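Local coordinates for protein arginine decarboxylase (Campylobacter jejuni subsp. jejuni, PDB 3NZP) that probably catalyses the pyridoxal-phosphate-dependent decarboxylation of arginine to agmatine, a step in polyamine biosynthesis, at residues F73-G78 and D312-I317; A251-T256 and K304-Q309. All coordinates share one frame; numbering follows the deposited sequence.

Contact 1. Residues F73-G78 and D312-I317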
loop_
_atom_site.group_PDB
_atom_site.type_symbol
_atom_site.label_atom_id
_atom_site.label_comp_id
_atom_site.label_asym_id
_atom_site.label_seq_id
_atom_site.Cartn_x
_atom_site.Cartn_y
_atom_site.Cartn_z
ATOM N N PHE B 73 34.042 3.621 -25.490
ATOM C CA PHE B 73 33.710 3.460 -26.894
ATOM C C PHE B 73 33.741 4.780 -27.643
ATOM O O PHE B 73 33.177 4.887 -28.727
ATOM C CB PHE B 73 32.337 2.823 -27.041
ATOM C CG PHE B 73 32.142 1.635 -26.167
ATOM C CD1 PHE B 73 31.898 1.792 -24.810
ATOM C CD2 PHE B 73 32.227 0.355 -26.688
ATOM C CE1 PHE B 73 31.743 0.694 -23.985
ATOM C CE2 PHE B 73 32.074 -0.751 -25.873
ATOM C CZ PHE B 73 31.830 -0.581 -24.517
ATOM N N GLY B 74 34.399 5.782 -27.070
ATOM C CA GLY B 74 34.474 7.074 -27.723
ATOM C C GLY B 74 33.140 7.544 -28.259
ATOM O O GLY B 74 33.017 7.833 -29.449
ATOM N N TYR B 75 32.141 7.622 -27.377
ATOM C CA TYR B 75 30.781 8.055 -27.738
ATOM C C TYR B 75 30.690 9.588 -27.850
ATOM O O TYR B 75 30.997 10.305 -26.906
ATOM C CB TYR B 75 29.783 7.538 -26.691
ATOM C CG TYR B 75 28.336 7.607 -27.140
ATOM C CD1 TYR B 75 27.487 8.635 -26.714
ATOM C CD2 TYR B 75 27.823 6.653 -28.019
ATOM C CE1 TYR B 75 26.160 8.704 -27.158
ATOM C CE2 TYR B 75 26.508 6.716 -28.466
ATOM C CZ TYR B 75 25.685 7.741 -28.033
ATOM O OH TYR B 75 24.388 7.795 -28.492
ATOM N N LYS B 76 30.253 10.085 -29.000
ATOM C CA LYS B 76 30.167 11.526 -29.207
ATOM C C LYS B 76 28.955 12.172 -28.543
ATOM O O LYS B 76 29.001 13.339 -28.158
ATOM C CB LYS B 76 30.178 11.840 -30.710
ATOM C CG LYS B 76 31.507 11.511 -31.400
ATOM C CD LYS B 76 31.378 11.362 -32.934
ATOM C CE LYS B 76 30.490 10.143 -33.338
ATOM N NZ LYS B 76 30.401 9.803 -34.812
ATOM N N GLY B 77 27.874 11.412 -28.409
ATOM C CA GLY B 77 26.663 11.934 -27.798
ATOM C C GLY B 77 26.869 12.231 -26.331
ATOM O O GLY B 77 27.782 11.688 -25.700
ATOM N N GLY B 78 26.020 13.096 -25.790
ATOM C CA GLY B 78 26.130 13.449 -24.392
ATOM C C GLY B 78 25.239 12.594 -23.513
ATOM O O GLY B 78 24.427 11.803 -24.011
ATOM N N ASP B 312 24.096 7.800 -38.862
ATOM C CA ASP B 312 23.399 8.976 -38.373
ATOM C C ASP B 312 24.137 9.502 -37.157
ATOM O O ASP B 312 25.223 9.023 -36.810
ATOM C CB ASP B 312 21.967 8.612 -38.007
ATOM C CG ASP B 312 21.008 9.766 -38.208
ATOM O OD1 ASP B 312 19.825 9.497 -38.511
ATOM O OD2 ASP B 312 21.432 10.938 -38.069
ATOM N N LEU B 313 23.533 10.487 -36.509
ATOM C CA LEU B 313 24.115 11.125 -35.330
ATOM C C LEU B 313 23.920 10.356 -34.026
ATOM O O LEU B 313 22.796 10.010 -33.662
ATOM C CB LEU B 313 23.518 12.522 -35.178
ATOM C CG LEU B 313 23.868 13.217 -33.876
ATOM C CD1 LEU B 313 25.355 13.519 -33.860
ATOM C CD2 LEU B 313 23.046 14.479 -33.737
ATOM N N GLU B 314 25.017 10.092 -33.322
ATOM C CA GLU B 314 24.928 9.395 -32.038
ATOM C C GLU B 314 24.061 10.264 -31.128
ATOM O O GLU B 314 24.411 11.413 -30.847
ATOM C CB GLU B 314 26.317 9.218 -31.430
ATOM C CG GLU B 314 27.183 8.191 -32.139
ATOM C CD GLU B 314 28.541 8.030 -31.483
ATOM O OE1 GLU B 314 29.265 7.072 -31.828
ATOM O OE2 GLU B 314 28.890 8.863 -30.620
ATOM N N PRO B 315 22.914 9.732 -30.659
ATOM C CA PRO B 315 21.970 10.448 -29.784
ATOM C C PRO B 315 22.475 10.790 -28.383
ATOM O O PRO B 315 23.480 10.259 -27.919
ATOM C CB PRO B 315 20.778 9.500 -29.742
ATOM C CG PRO B 315 21.443 8.159 -29.779
ATOM C CD PRO B 315 22.457 8.346 -30.883
ATOM N N ASP B 316 21.776 11.697 -27.716
ATOM C CA ASP B 316 22.137 12.072 -26.359
ATOM C C ASP B 316 21.438 11.099 -25.443
ATOM O O ASP B 316 20.254 10.820 -25.605
ATOM C CB ASP B 316 21.689 13.497 -26.057
ATOM C CG ASP B 316 22.646 14.538 -26.628
ATOM O OD1 ASP B 316 22.201 15.674 -26.913
ATOM O OD2 ASP B 316 23.851 14.221 -26.778
ATOM N N ILE B 317 22.172 10.574 -24.480
ATOM C CA ILE B 317 21.594 9.609 -23.569
ATOM C C ILE B 317 20.901 10.271 -22.389
ATOM O O ILE B 317 21.483 11.121 -21.729
ATOM C CB ILE B 317 22.672 8.663 -23.051
ATOM C CG1 ILE B 317 23.316 7.927 -24.226
ATOM C CG2 ILE B 317 22.070 7.714 -22.037
ATOM C CD1 ILE B 317 24.495 7.081 -23.852
#
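Gly78 and Asp316 mark the closest backbone approach, their CA atoms 4.7 Å apart, while the touching parts of 73-78 and 312-317 run 55° apart. The Ile317 N-H donates to Gly78 O (2.6 Å), and Gly78 N donates to Asp316 OD2, meeting the carboxylate on its anti side. Tyr75 CG stands anti to the backbone N (chi1 -165°); farther out, the ring lies beside Glu314 and its hydroxyl end meets Pro315. The hydroxyl donates to Pro315 O (2.7 Å), which lies at the ring edge. Glu314 runs past the ring in the opposite direction, its carboxylate stacked 8° from the ring plane and OE2 over one face toward the rim. The same OE2 accepts the Lys76 N-H, although the modelled separation is doubtfully short. This is the closing seam of the TIM barrel: 73-78 leads into the first strand, 79-84, and 312-317 enters the last, 316-319, a pairing continued by the backbone bond of Ile317 to Asn80. Upstream, Gly74, at positive phi, is the C-prime residue of the Schellman motif ending helix 52-72. Ile317 CD1 comes obliquely within 4.0 Å of Tyr75 CE1, and Val300 and Leu303 of helix 292-309 also touch Tyr75.

Contact 2. Residues A251-T256 and K304-Q309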
loop_
_atom_site.group_PDB
_atom_site.type_symbol
_atom_site.label_atom_id
_atom_site.label_comp_id
_atom_site.label_asym_id
_atom_site.label_seq_id
_atom_site.Cartn_x
_atom_site.Cartn_y
_atom_site.Cartn_z
ATOM N N ALA B 251 14.275 0.990 -29.907
ATOM C CA ALA B 251 14.145 2.435 -29.785
ATOM C C ALA B 251 15.206 3.156 -30.615
ATOM O O ALA B 251 14.916 4.161 -31.272
ATOM C CB ALA B 251 14.243 2.846 -28.321
ATOM N N GLY B 252 16.431 2.636 -30.589
ATOM C CA GLY B 252 17.522 3.234 -31.345
ATOM C C GLY B 252 17.204 3.346 -32.827
ATOM O O GLY B 252 17.537 4.336 -33.471
ATOM N N ASN B 253 16.557 2.331 -33.382
ATOM C CA ASN B 253 16.201 2.365 -34.787
ATOM C C ASN B 253 15.045 3.315 -35.033
ATOM O O ASN B 253 14.997 3.973 -36.063
ATOM C CB ASN B 253 15.862 0.957 -35.281
ATOM C CG ASN B 253 17.106 0.144 -35.595
ATOM O OD1 ASN B 253 17.728 0.321 -36.644
ATOM N ND2 ASN B 253 17.489 -0.730 -34.677
ATOM N N ILE B 254 14.110 3.399 -34.092
ATOM C CA ILE B 254 12.979 4.313 -34.245
ATOM C C ILE B 254 13.567 5.720 -34.292
ATOM O O ILE B 254 13.163 6.554 -35.098
ATOM C CB ILE B 254 11.977 4.195 -33.050
ATOM C CG1 ILE B 254 11.232 2.862 -33.125
ATOM C CG2 ILE B 254 10.964 5.326 -33.079
ATOM C CD1 ILE B 254 10.194 2.677 -32.066
ATOM N N TYR B 255 14.538 5.968 -33.423
ATOM C CA TYR B 255 15.214 7.254 -33.366
ATOM C C TYR B 255 15.787 7.627 -34.732
ATOM O O TYR B 255 15.464 8.679 -35.272
ATOM C CB TYR B 255 16.336 7.187 -32.343
ATOM C CG TYR B 255 17.389 8.244 -32.517
ATOM C CD1 TYR B 255 17.148 9.564 -32.155
ATOM C CD2 TYR B 255 18.647 7.913 -33.011
ATOM C CE1 TYR B 255 18.147 10.527 -32.272
ATOM C CE2 TYR B 255 19.645 8.861 -33.132
ATOM C CZ TYR B 255 19.395 10.162 -32.758
ATOM O OH TYR B 255 20.408 11.090 -32.838
ATOM N N THR B 256 16.641 6.769 -35.288
ATOM C CA THR B 256 17.242 7.046 -36.593
ATOM C C THR B 256 16.176 7.240 -37.671
ATOM O O THR B 256 16.218 8.216 -38.416
ATOM C CB THR B 256 18.219 5.915 -37.058
ATOM O OG1 THR B 256 17.523 4.666 -37.139
ATOM C CG2 THR B 256 19.387 5.779 -36.096
ATOM N N LYS B 304 25.826 3.425 -30.254
ATOM C CA LYS B 304 26.921 3.701 -31.177
ATOM C C LYS B 304 26.743 2.862 -32.427
ATOM O O LYS B 304 26.750 3.371 -33.542
ATOM C CB LYS B 304 28.255 3.356 -30.544
ATOM C CG LYS B 304 29.422 3.491 -31.491
ATOM C CD LYS B 304 30.710 3.159 -30.770
ATOM C CE LYS B 304 31.924 3.302 -31.667
ATOM N NZ LYS B 304 33.174 2.935 -30.926
ATOM N N ASN B 305 26.583 1.565 -32.231
ATOM C CA ASN B 305 26.391 0.659 -33.341
ATOM C C ASN B 305 25.275 1.099 -34.282
ATOM O O ASN B 305 25.468 1.163 -35.496
ATOM C CB ASN B 305 26.104 -0.742 -32.814
ATOM C CG ASN B 305 27.375 -1.514 -32.503
ATOM O OD1 ASN B 305 28.395 -0.935 -32.103
ATOM N ND2 ASN B 305 27.322 -2.831 -32.685
ATOM N N ILE B 306 24.108 1.403 -33.732
ATOM C CA ILE B 306 23.000 1.828 -34.568
ATOM C C ILE B 306 23.328 3.135 -35.275
ATOM O O ILE B 306 23.056 3.297 -36.463
ATOM C CB ILE B 306 21.731 2.006 -33.741
ATOM C CG1 ILE B 306 21.357 0.670 -33.116
ATOM C CG2 ILE B 306 20.610 2.561 -34.610
ATOM C CD1 ILE B 306 20.036 0.670 -32.403
ATOM N N ALA B 307 23.912 4.072 -34.544
ATOM C CA ALA B 307 24.260 5.350 -35.137
ATOM C C ALA B 307 25.200 5.132 -36.313
ATOM O O ALA B 307 25.078 5.791 -37.343
ATOM C CB ALA B 307 24.913 6.253 -34.109
ATOM N N GLU B 308 26.136 4.199 -36.167
ATOM C CA GLU B 308 27.074 3.923 -37.242
ATOM C C GLU B 308 26.370 3.239 -38.405
ATOM O O GLU B 308 26.468 3.696 -39.536
ATOM C CB GLU B 308 28.227 3.068 -36.737
ATOM C CG GLU B 308 28.999 3.720 -35.613
ATOM C CD GLU B 308 30.236 2.928 -35.208
ATOM O OE1 GLU B 308 30.147 1.678 -35.108
ATOM O OE2 GLU B 308 31.297 3.565 -34.981
ATOM N N GLN B 309 25.647 2.160 -38.132
ATOM C CA GLN B 309 24.943 1.446 -39.187
ATOM C C GLN B 309 24.118 2.386 -40.049
ATOM O O GLN B 309 24.277 2.420 -41.267
ATOM C CB GLN B 309 24.021 0.375 -38.607
ATOM C CG GLN B 309 23.111 -0.262 -39.652
ATOM C CD GLN B 309 22.161 -1.283 -39.066
ATOM O OE1 GLN B 309 21.415 -0.983 -38.127
ATOM N NE2 GLN B 309 22.177 -2.496 -39.614
HETATM O O HOH W 1 20.283 -2.447 -35.500
#
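Gly252 and Ile306 lie where the helical segments 251-256 and 304-309 come nearest by CA atoms, 6.5 Å apart; the segment axes approach to 9.7 Å and cross at -35° with the same general N-to-C sense. Ile306 carries the packing with two branches. CG1 is anti to the carbonyl carbon (chi1 -61°), and the chain continues to CD1, which meets Gly252 CA at 3.7 Å and also touches Asn253 ND2. The other branch, CG2, sits against Gly252 O and reaches Thr256 CG2 at 3.7 Å, methyl against methyl, the two side chains crossing at about a right angle. In the TIM barrel these are consecutive outer helices: 242-260 follows the sixth strand and 292-309 the seventh, and the modest angle fits neighbouring outer helices that both run back antiparallel to the strands. No hydrogen bond joins the segments directly. Thr256 OG1 instead donates back to Asn253 O within its own helix (2.8 Å) and is also bonded to Lys310 NZ. Asn253 ND2 bonds to Asn249 O and OD1 to Lys310 NZ. A water gives a tenuous bridge: it accepts a weak bond from Asn253 ND2 and donates to Gln309 OE1 at 3.2 Å. Gln309 NE2 is committed to Leu394 O of the second subunit, whose Gly395 packs on both Asn253 and Gln309.

The centres of contacts 1 and 2 lie about 10 Å apart on the same barrel wall, and helix 292-309 is followed, after a short loop, by strand 316-319, so 304-309 and 312-317 are neighbours in sequence. Contact 1, partly buried, is largely hydrogen-bonded, with the Tyr75 ring adding packing, and joins the loop leading into the first strand to the approach and start of the last; contact 2, more fully buried, is mainly apolar between helices, with its polar margin turned to the second subunit. They meet physically: Asp312 N is a probable hydrogen-bond donor to Ala307 O (2.7 Å), Tyr255 OH probably bonds to Leu313 O, Pro315 CB packs on the Tyr255 ring, and Glu314 CG lies against Ala307 CB.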